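PDB 6HLX: AgaA from Rhizobium radiobacter, which binds the opine agropinic acid as the periplasmic solute-binding protein of an ABC transporter that imports it into the bacterium. Local coordinates for residues K83-R88 / A142-N147; E109-D112 / V116-T119. All coordinates share one frame; numbering follows the deposited sequence.

Interaction 1: residues K83-R88 / A142-N147; sequences KASLER and AWLAKN. With EDO (1,2-ethanediol), chain Z; EDO (1,2-ethanediol), chain B.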
# COMPACT_ATOMS: atom_id res chain seq x y z
N LYS A 83 -21.12 8.42 6.75
CA LYS A 83 -21.92 7.82 5.68
C LYS A 83 -21.55 8.37 4.29
O LYS A 83 -21.34 7.59 3.36
CB LYS A 83 -23.42 8.01 5.97
CG LYS A 83 -24.34 7.37 4.93
CD LYS A 83 -25.78 7.25 5.43
CE LYS A 83 -26.67 6.63 4.37
NZ LYS A 83 -28.04 6.42 4.89
N ALA A 84 -21.42 9.71 4.16
CA ALA A 84 -21.04 10.33 2.88
C ALA A 84 -19.65 9.85 2.41
O ALA A 84 -19.46 9.58 1.21
CB ALA A 84 -21.06 11.86 3.01
N SER A 85 -18.70 9.72 3.36
CA SER A 85 -17.33 9.29 3.06
C SER A 85 -17.34 7.85 2.55
O SER A 85 -16.70 7.56 1.54
CB SER A 85 -16.44 9.45 4.29
OG SER A 85 -16.32 10.83 4.59
N LEU A 86 -18.10 6.96 3.23
CA LEU A 86 -18.22 5.56 2.82
C LEU A 86 -18.94 5.43 1.49
O LEU A 86 -18.51 4.64 0.65
CB LEU A 86 -18.89 4.71 3.91
CG LEU A 86 -18.10 4.55 5.22
CD1 LEU A 86 -18.92 3.79 6.26
CD2 LEU A 86 -16.74 3.87 4.99
N GLU A 87 -20.01 6.21 1.28
CA GLU A 87 -20.74 6.18 0.00
C GLU A 87 -19.86 6.54 -1.20
O GLU A 87 -20.04 5.96 -2.28
CB GLU A 87 -21.99 7.03 0.07
CG GLU A 87 -23.10 6.26 0.77
CD GLU A 87 -24.38 7.03 0.98
OE1 GLU A 87 -25.40 6.38 1.30
OE2 GLU A 87 -24.37 8.28 0.85
N ARG A 88 -18.88 7.45 -1.00
CA ARG A 88 -17.94 7.82 -2.07
C ARG A 88 -17.04 6.63 -2.43
O ARG A 88 -16.72 6.42 -3.61
CB ARG A 88 -17.11 9.04 -1.67
CG ARG A 88 -16.30 9.58 -2.82
CD ARG A 88 -15.93 11.04 -2.72
NE ARG A 88 -15.20 11.38 -3.94
CZ ARG A 88 -13.89 11.60 -4.01
NH1 ARG A 88 -13.16 11.62 -2.90
NH2 ARG A 88 -13.32 11.82 -5.18
N ALA A 142 -20.65 17.99 4.02
CA ALA A 142 -20.88 19.33 3.44
C ALA A 142 -19.69 19.74 2.57
O ALA A 142 -19.87 20.44 1.56
CB ALA A 142 -21.09 20.36 4.54
N TRP A 143 -18.46 19.30 2.96
CA TRP A 143 -17.26 19.60 2.18
C TRP A 143 -17.31 18.84 0.86
O TRP A 143 -17.01 19.43 -0.17
CB TRP A 143 -15.98 19.26 2.97
CG TRP A 143 -14.71 19.63 2.25
CD1 TRP A 143 -14.03 20.81 2.35
CD2 TRP A 143 -13.99 18.82 1.32
NE1 TRP A 143 -12.89 20.76 1.57
CE2 TRP A 143 -12.85 19.55 0.92
CE3 TRP A 143 -14.18 17.52 0.81
CZ2 TRP A 143 -11.95 19.06 -0.04
CZ3 TRP A 143 -13.29 17.04 -0.14
CH2 TRP A 143 -12.18 17.80 -0.55
N LEU A 144 -17.70 17.54 0.89
CA LEU A 144 -17.82 16.71 -0.32
C LEU A 144 -18.85 17.29 -1.29
O LEU A 144 -18.59 17.30 -2.48
CB LEU A 144 -18.23 15.27 0.02
CG LEU A 144 -17.13 14.33 0.51
CD1 LEU A 144 -17.72 13.00 1.00
CD2 LEU A 144 -16.09 14.07 -0.58
N ALA A 145 -20.01 17.74 -0.77
CA ALA A 145 -21.08 18.31 -1.59
C ALA A 145 -20.60 19.56 -2.34
O ALA A 145 -20.89 19.70 -3.53
CB ALA A 145 -22.29 18.66 -0.71
N LYS A 146 -19.87 20.44 -1.65
CA LYS A 146 -19.36 21.67 -2.25
C LYS A 146 -18.19 21.43 -3.22
O LYS A 146 -18.07 22.15 -4.21
CB LYS A 146 -18.94 22.66 -1.14
CG LYS A 146 -18.61 24.06 -1.64
CD LYS A 146 -18.16 24.97 -0.52
CE LYS A 146 -17.64 26.28 -1.07
NZ LYS A 146 -16.26 26.56 -0.60
N ASN A 147 -17.34 20.44 -2.94
CA ASN A 147 -16.14 20.22 -3.74
C ASN A 147 -16.23 18.98 -4.64
O ASN A 147 -15.21 18.36 -4.97
CB ASN A 147 -14.92 20.21 -2.83
CG ASN A 147 -14.80 21.52 -2.07
OD1 ASN A 147 -14.99 21.59 -0.85
ND2 ASN A 147 -14.53 22.60 -2.77
C1 EDO Z . -12.74 15.17 -3.86
O1 EDO Z . -11.46 15.09 -3.25
C2 EDO Z . -12.63 15.98 -5.17
O2 EDO Z . -13.84 15.85 -5.89
C1 EDO B . -25.37 2.46 0.96
O1 EDO B . -25.84 3.59 1.69
C2 EDO B . -24.76 2.93 -0.39
O2 EDO B . -24.24 1.81 -1.09
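Ser85 OG, which lies beside the tip of Leu144, is gripped twice from outside the two segments: it donates to Asp81 O one turn back in its own helix and accepts the backbone N-H of Val139, just ahead of helix 141-146. The hydroxyl therefore ties helix 79-90 to the chain leading into the second helix; the axes of the short helical segments 83-88 and 142-146 approach to 10.3 Å at 47°. Across the contact itself, Leu144 does nearly all the touching. Its CG stands beside the backbone N (chi1 -80°), and the two methyls are divided between neighbouring parts of residues 83-88. Leu144 CD1 lies 4.1 Å from Ala84 CB. The same Leu144 CD1 rests on the carbonyl, 3.8 Å from Ala84 O. That oxygen already accepts the helical bond from Arg88 N, so the methyl merely covers it. Leu144 CD2 meets the arginine chain from the side, 3.7 Å from Arg88 CD. With its CG anti to the backbone N (chi1 -171°), Arg88 runs extended past this methyl and ends in a salt bridge from NH2 to Asp16. An ethanediol, probably from the crystallisation liquor, lies over one guanidinium face, its C1 3.6 Å from Arg88 NH2. Its O2 donates to Asn147 O (3.0 Å), just past helix 141-146, while its O1 lies in the plane of the Trp143 indole, at the ring edge. No hydrogen bond joins the two segments; the direct contact is van der Waals packing around one leucine, and the polar groups beside it are fixed by other partners.

Interaction 2: residues E109-D112 / V116-T119; sequences ETPD and VKLT. With EDO (1,2-ethanediol), chain C.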
# COMPACT_ATOMS: atom_id res chain seq x y z
N GLU A 109 -26.57 2.97 8.38
CA GLU A 109 -27.60 3.64 9.18
C GLU A 109 -26.96 4.67 10.09
O GLU A 109 -25.83 4.47 10.56
CB GLU A 109 -28.40 2.63 10.00
CG GLU A 109 -29.19 1.65 9.15
CD GLU A 109 -29.87 0.60 9.99
OE1 GLU A 109 -29.17 -0.30 10.51
OE2 GLU A 109 -31.12 0.67 10.14
N THR A 110 -27.66 5.78 10.32
CA THR A 110 -27.18 6.87 11.18
C THR A 110 -28.31 7.18 12.20
O THR A 110 -28.98 8.19 12.03
CB THR A 110 -26.77 8.09 10.29
OG1 THR A 110 -27.91 8.48 9.54
CG2 THR A 110 -25.62 7.75 9.32
N PRO A 111 -28.55 6.29 13.21
CA PRO A 111 -29.68 6.52 14.15
C PRO A 111 -29.61 7.80 14.96
O PRO A 111 -30.64 8.35 15.37
CB PRO A 111 -29.68 5.27 15.05
CG PRO A 111 -28.32 4.71 14.93
CD PRO A 111 -27.82 5.05 13.54
N ASP A 112 -28.39 8.29 15.18
CA ASP A 112 -28.14 9.58 15.80
C ASP A 112 -26.84 10.16 15.26
O ASP A 112 -26.11 9.48 14.53
CB ASP A 112 -28.22 9.55 17.35
CG ASP A 112 -27.21 8.70 18.05
OD1 ASP A 112 -26.02 8.74 17.66
OD2 ASP A 112 -27.58 8.03 19.04
N VAL A 116 -22.97 5.20 13.87
CA VAL A 116 -22.99 4.67 12.50
C VAL A 116 -23.13 3.16 12.62
O VAL A 116 -22.37 2.54 13.35
CB VAL A 116 -21.71 4.99 11.70
CG1 VAL A 116 -21.82 4.47 10.25
CG2 VAL A 116 -21.39 6.46 11.72
N LYS A 117 -24.05 2.57 11.86
CA LYS A 117 -24.21 1.12 11.86
C LYS A 117 -24.07 0.62 10.43
O LYS A 117 -24.78 1.11 9.55
CB LYS A 117 -25.58 0.73 12.39
CG LYS A 117 -25.85 1.14 13.83
CD LYS A 117 -27.10 0.41 14.37
CE LYS A 117 -28.42 1.06 14.01
NZ LYS A 117 -29.56 0.37 14.66
N LEU A 118 -23.20 -0.37 10.21
CA LEU A 118 -23.03 -1.01 8.90
C LEU A 118 -23.62 -2.40 8.95
O LEU A 118 -23.51 -3.09 9.96
CB LEU A 118 -21.53 -1.13 8.51
CG LEU A 118 -20.69 0.14 8.60
CD1 LEU A 118 -19.23 -0.16 8.23
CD2 LEU A 118 -21.27 1.27 7.75
N THR A 119 -24.25 -2.80 7.85
CA THR A 119 -24.73 -4.16 7.66
C THR A 119 -24.07 -4.60 6.36
O THR A 119 -24.11 -3.86 5.37
CB THR A 119 -26.25 -4.28 7.60
OG1 THR A 119 -26.82 -3.73 8.79
CG2 THR A 119 -26.70 -5.74 7.47
C1 EDO C . -31.05 5.93 10.20
O1 EDO C . -30.46 5.77 8.92
C2 EDO C . -31.61 4.58 10.69
O2 EDO C . -31.62 4.56 12.11
O HOH W 1 -26.86 -1.03 8.97
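Glu109 and Lys117 face each other as an antiparallel hydrogen-bonded pair. Glu109 N donates to Lys117 O at 2.8 Å, nearly straight (174°) and in the carbonyl plane. The return bond, Lys117 N to Glu109 O, measures 2.9 Å, its donor tilted 23° from the plane of the Glu109 carbonyl. Glu109 O also receives a CA-H...O contact from Val116, CA to O 3.4 Å. At the other end of the pair, toward Thr119, a water lies 2.9 Å from Glu109 OE1 and within hydrogen-bonding distance of Thr119 OG1, with a weaker approach to Lys117 O. These residues belong to the beta hairpin of strands 105-110 and 115-120, the end of an antiparallel sheet in which Val116 and Leu118 pair on with Phe64 and Phe62 of strand 61-66. Strand 105-110 is outermost, and the N-H of Thr110 is taken by O1 of an ethanediol at 3.1 Å. On the face bearing Glu109 and Lys117 the charged ends come near without forming a salt bridge, Glu109 OE1 to Lys117 NZ 4.2 Å. The lysine chain bends at chi3 (-83°), which brings Lys117 CE beside the Glu109 carboxylate and 3.8 Å from Pro111 CG. At Pro111 the chain turns a corner. Lys117 also touches Thr63, and its side chain lies about 7 Å from the zinc ion bound by Glu54 and His65. Beneath the sheet, the buried Val116 packs on Ile108 and on Ser79 and Val82 of helix 79-90.

Helix 79-90 is common ground. In interaction 1 one flank of it meets helix 141-146, while another lies against the hairpin of interaction 2, where Leu86 CD1 packs 3.8 Å from Leu118 CD2 and Lys83 CD touches Thr110 CG2. Through these two contacts the interactions adjoin in space; in sequence, the hairpin falls between residues 83-88 and 142-147. Interaction 1 is partly buried and apolar, with no hydrogen bond between its segments. Interaction 2 is a surface contact held by paired backbone bonds, with charged and hydrated side chains on its outer face near a zinc site, and its apolar residues turned inward to the helix.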